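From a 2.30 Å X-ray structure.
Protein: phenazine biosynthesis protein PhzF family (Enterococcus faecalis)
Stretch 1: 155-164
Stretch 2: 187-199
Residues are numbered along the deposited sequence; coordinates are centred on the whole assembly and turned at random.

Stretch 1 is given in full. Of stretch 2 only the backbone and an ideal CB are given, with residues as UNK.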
# COMPACT_ATOMS: atom_id res chain seq x y z
N THR A 155 3.82 14.38 15.92
CA THR A 155 2.37 14.48 16.03
C THR A 155 1.63 13.44 15.18
O THR A 155 0.58 12.93 15.59
CB THR A 155 1.86 15.91 15.65
OG1 THR A 155 2.45 16.88 16.54
CG2 THR A 155 0.34 15.98 15.75
N VAL A 156 2.16 13.16 14.00
CA VAL A 156 1.55 12.19 13.10
C VAL A 156 1.61 10.81 13.73
O VAL A 156 0.61 10.07 13.76
CB VAL A 156 2.30 12.16 11.73
CG1 VAL A 156 1.74 11.08 10.84
CG2 VAL A 156 2.16 13.50 11.04
N ALA A 157 2.78 10.47 14.23
CA ALA A 157 3.03 9.20 14.87
C ALA A 157 2.16 9.00 16.12
O ALA A 157 1.53 7.97 16.28
CB ALA A 157 4.50 9.09 15.24
N LYS A 158 2.13 10.03 16.96
CA LYS A 158 1.39 9.99 18.22
C LYS A 158 -0.14 9.96 18.22
O LYS A 158 -0.74 9.37 19.13
CB LYS A 158 1.87 11.13 19.14
CG LYS A 158 3.26 10.90 19.77
CD LYS A 158 3.37 11.39 21.22
CE LYS A 158 4.53 10.69 21.95
NZ LYS A 158 5.86 10.86 21.28
N ILE A 159 -0.78 10.56 17.22
CA ILE A 159 -2.25 10.59 17.19
C ILE A 159 -2.98 9.26 17.22
O ILE A 159 -2.50 8.24 16.71
CB ILE A 159 -2.81 11.41 15.98
CG1 ILE A 159 -2.42 10.76 14.65
CG2 ILE A 159 -2.34 12.85 16.07
CD1 ILE A 159 -3.30 11.19 13.48
N THR A 160 -4.15 9.30 17.82
CA THR A 160 -5.02 8.14 17.92
C THR A 160 -6.43 8.67 17.63
O THR A 160 -7.11 9.23 18.50
CB THR A 160 -4.90 7.44 19.32
OG1 THR A 160 -5.83 6.35 19.41
CG2 THR A 160 -5.13 8.42 20.45
N PRO A 161 -6.81 8.63 16.34
CA PRO A 161 -8.10 9.09 15.83
C PRO A 161 -9.32 8.33 16.31
O PRO A 161 -9.24 7.15 16.68
CB PRO A 161 -7.93 8.93 14.32
CG PRO A 161 -6.46 9.06 14.12
CD PRO A 161 -5.94 8.22 15.24
N ASP A 162 -10.45 9.02 16.30
CA ASP A 162 -11.73 8.46 16.67
C ASP A 162 -12.19 7.87 15.34
O ASP A 162 -12.79 8.57 14.52
CB ASP A 162 -12.66 9.60 17.11
CG ASP A 162 -14.03 9.11 17.56
OD1 ASP A 162 -14.62 9.76 18.45
OD2 ASP A 162 -14.54 8.10 17.02
N PHE A 163 -11.84 6.61 15.10
CA PHE A 163 -12.18 5.93 13.84
C PHE A 163 -13.66 5.88 13.48
O PHE A 163 -14.00 5.73 12.29
CB PHE A 163 -11.57 4.53 13.80
CG PHE A 163 -10.07 4.54 13.84
CD1 PHE A 163 -9.38 3.99 14.92
CD2 PHE A 163 -9.33 5.12 12.81
CE1 PHE A 163 -7.99 4.02 14.98
CE2 PHE A 163 -7.94 5.15 12.85
CZ PHE A 163 -7.27 4.61 13.94
N SER A 164 -14.54 5.96 14.47
CA SER A 164 -15.97 5.96 14.19
C SER A 164 -16.37 7.36 13.70
O SER A 164 -17.29 7.52 12.89
CB SER A 164 -16.77 5.56 15.43
OG SER A 164 -16.46 6.35 16.56
N UNK A 187 6.50 11.99 6.23
CA UNK A 187 5.88 10.82 6.85
C UNK A 187 4.38 10.84 6.66
O UNK A 187 3.81 11.88 6.40
CB UNK A 187 6.22 10.75 8.34
N UNK A 188 3.74 9.70 6.83
CA UNK A 188 2.30 9.63 6.68
C UNK A 188 1.72 8.47 7.47
O UNK A 188 2.44 7.72 8.12
CB UNK A 188 1.93 9.50 5.20
N UNK A 189 0.39 8.38 7.46
CA UNK A 189 -0.39 7.32 8.09
C UNK A 189 -1.70 7.35 7.33
O UNK A 189 -2.20 8.43 7.01
CB UNK A 189 -0.57 7.52 9.60
N UNK A 190 -2.26 6.19 7.02
CA UNK A 190 -3.50 6.16 6.27
C UNK A 190 -4.60 5.37 6.96
O UNK A 190 -4.39 4.22 7.38
CB UNK A 190 -3.25 5.57 4.88
N UNK A 191 -5.77 6.00 7.13
CA UNK A 191 -6.91 5.37 7.79
C UNK A 191 -8.04 5.13 6.80
O UNK A 191 -8.38 6.00 6.02
CB UNK A 191 -7.40 6.23 8.95
N UNK A 192 -8.64 3.95 6.87
CA UNK A 192 -9.75 3.60 5.98
C UNK A 192 -10.90 2.92 6.74
O UNK A 192 -11.28 1.80 6.42
CB UNK A 192 -9.25 2.68 4.86
N UNK A 193 -11.48 3.62 7.75
CA UNK A 193 -12.59 3.04 8.52
C UNK A 193 -13.83 2.78 7.69
O UNK A 193 -14.64 1.90 8.01
CB UNK A 193 -12.96 3.96 9.68
N UNK A 194 -14.01 3.56 6.62
CA UNK A 194 -15.16 3.38 5.74
C UNK A 194 -15.09 2.01 5.07
O UNK A 194 -16.11 1.46 4.63
CB UNK A 194 -15.22 4.49 4.69
N UNK A 195 -13.87 1.48 4.97
CA UNK A 195 -13.62 0.19 4.34
C UNK A 195 -13.26 -0.93 5.33
O UNK A 195 -12.63 -1.92 4.95
CB UNK A 195 -12.49 0.34 3.32
N UNK A 196 -13.69 -0.77 6.59
CA UNK A 196 -13.41 -1.76 7.66
C UNK A 196 -11.96 -1.69 8.16
O UNK A 196 -11.69 -2.01 9.32
CB UNK A 196 -13.70 -3.17 7.15
N UNK A 197 -11.04 -1.28 7.29
CA UNK A 197 -9.63 -1.19 7.64
C UNK A 197 -9.30 0.13 8.35
O UNK A 197 -9.00 1.12 7.71
CB UNK A 197 -8.77 -1.34 6.38
N UNK A 198 -9.33 0.11 9.68
CA UNK A 198 -9.03 1.31 10.48
C UNK A 198 -7.75 2.05 10.05
O UNK A 198 -7.75 3.28 9.91
CB UNK A 198 -8.90 0.91 11.95
N UNK A 199 -6.65 1.31 9.89
CA UNK A 199 -5.37 1.88 9.47
C UNK A 199 -4.52 0.90 8.68
O UNK A 199 -4.20 -0.20 9.15
CB UNK A 199 -4.59 2.36 10.69

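Position 187 has extended backbone angles (-122/162), and its CA-to-CB bond points toward stretch 1, with the ideal CB 5.1 Å from Val-156 CG1. An apolar side chain of modest size would suit; several would do. It is Val-187, whose CG2 lies 4.5 Å from Val-156 CG2. At 188 the CB points away and finds nothing of stretch 1 within 5.5 Å, so the view sets little limit; the residue is Ser-188.

Position 189 points toward stretch 1 again, its ideal CB 4.4 Å from Val-156 CG1. Beyond that methyl the helix ends: Ile-159 is the first residue to leave helical angles, and the carbonyls of Val-156, Ala-157 and Ile-159 are left as acceptors. A long donor, lysine or arginine, is favoured, although an apolar chain could also cover Val-156. The residue is Arg-189. Its CD packs 3.9 Å from Val-156 CG1, and NH2 donates to Val-156 O (3.0 Å, 149°) and to Ile-159 O (3.0 Å, 135°). Ala-157 O is nearer to Arg-189 NH2, at 2.7 Å, but the angle is too poor for a hydrogen bond. A water bridges Arg-189 NH1 and Ile-159 O.

Position 190 is out of reach of stretch 1, and its Thr-190 bonds elsewhere in the structure. At 191 the ideal CB sits 4.1 Å from Phe-163 CE2, and Pro-161 and Ile-159 add further apolar surface. A large apolar or aromatic residue fits. Phe-191 receives the edge of Phe-163 toward its face (offset, planes at 63°, centroids 5.6 Å apart), while Pro-161 CG lies over a face, 4.1 Å from the ring centroid. Phe-191 CZ also comes within 4.0 Å of Ile-159 CD1.

Position 192 points away; it is Phe-192. At 193 the angles (-64/-27) admit proline, and the ideal CB is only 3.3 Å from Phe-163 O, which favours a compact side chain. Pro-193 fits, its CB 4.4 Å from Phe-163 CB.

At 194 the CB points away, and 195 to 197 are out of reach, so many side chains would do; the positive phi at 196 (75°) is one glycine or asparagine takes readily. The residues are Lys-194, Leu-195, Arg-196 and Ile-197.

At 198, where the chain turns a corner, the ideal CB is 4.3 Å from Phe-163 CG, so many side chains could cover that ring. Asn-198 places CB over its face, 4.1 Å from the centroid and 6° off the normal. Position 199 points toward Phe-163 CZ, 4.8 Å from the ideal CB, without fixing a choice. Glu-199 instead holds Arg-189: its OE2 forms a salt bridge with NH1 (2.8 Å), and its OE1 accepts from NE (3.1 Å).

Stretch 2 187-199: VSRTFFPKLRINE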
# COMPACT_ATOMS: atom_id res chain seq x y z
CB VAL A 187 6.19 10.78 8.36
CG1 VAL A 187 7.63 10.36 8.58
CG2 VAL A 187 5.92 12.13 8.99
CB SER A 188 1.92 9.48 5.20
OG SER A 188 2.40 8.26 4.66
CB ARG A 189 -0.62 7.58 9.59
CG ARG A 189 0.59 7.34 10.45
CD ARG A 189 0.29 7.60 11.90
NE ARG A 189 -0.72 6.68 12.44
CZ ARG A 189 -1.09 6.64 13.72
NH1 ARG A 189 -2.00 5.77 14.11
NH2 ARG A 189 -0.55 7.48 14.60
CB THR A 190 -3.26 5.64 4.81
OG1 THR A 190 -2.88 4.26 4.83
CG2 THR A 190 -2.17 6.46 4.13
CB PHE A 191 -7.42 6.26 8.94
CG PHE A 191 -6.32 6.90 9.76
CD1 PHE A 191 -5.44 6.12 10.50
CD2 PHE A 191 -6.16 8.28 9.76
CE1 PHE A 191 -4.40 6.71 11.23
CE2 PHE A 191 -5.14 8.88 10.49
CZ PHE A 191 -4.26 8.09 11.22
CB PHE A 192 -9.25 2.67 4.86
CG PHE A 192 -8.22 3.30 3.98
CD1 PHE A 192 -6.86 3.11 4.23
CD2 PHE A 192 -8.59 4.09 2.89
CE1 PHE A 192 -5.89 3.71 3.42
CE2 PHE A 192 -7.63 4.69 2.08
CZ PHE A 192 -6.28 4.50 2.34
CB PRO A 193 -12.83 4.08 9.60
CG PRO A 193 -12.46 5.35 8.92
CD PRO A 193 -11.19 4.98 8.20
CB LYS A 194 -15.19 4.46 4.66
CG LYS A 194 -15.39 5.87 5.18
CD LYS A 194 -15.72 6.82 4.04
CE LYS A 194 -15.97 8.23 4.54
NZ LYS A 194 -16.41 9.15 3.45
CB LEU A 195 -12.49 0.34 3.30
CG LEU A 195 -12.80 0.70 1.84
CD1 LEU A 195 -13.89 1.75 1.74
CD2 LEU A 195 -11.52 1.18 1.17
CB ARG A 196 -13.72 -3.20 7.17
CG ARG A 196 -13.22 -4.31 8.10
CD ARG A 196 -12.91 -5.61 7.41
NE ARG A 196 -11.99 -5.48 6.31
CZ ARG A 196 -11.44 -6.57 5.80
NH1 ARG A 196 -10.99 -6.44 4.53
NH2 ARG A 196 -11.10 -7.63 6.48
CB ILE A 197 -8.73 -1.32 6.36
CG1 ILE A 197 -9.26 -2.44 5.45
CG2 ILE A 197 -7.27 -1.60 6.76
CD1 ILE A 197 -8.66 -2.47 4.05
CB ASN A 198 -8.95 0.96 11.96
CG ASN A 198 -10.28 1.15 12.68
OD1 ASN A 198 -11.32 1.39 12.06
ND2 ASN A 198 -10.24 1.06 14.01
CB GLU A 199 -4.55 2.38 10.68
CG GLU A 199 -3.17 2.92 10.27
CD GLU A 199 -2.34 3.48 11.43
OE1 GLU A 199 -1.19 3.87 11.16
OE2 GLU A 199 -2.82 3.53 12.58
O HOH W 1 -3.81 5.39 16.43
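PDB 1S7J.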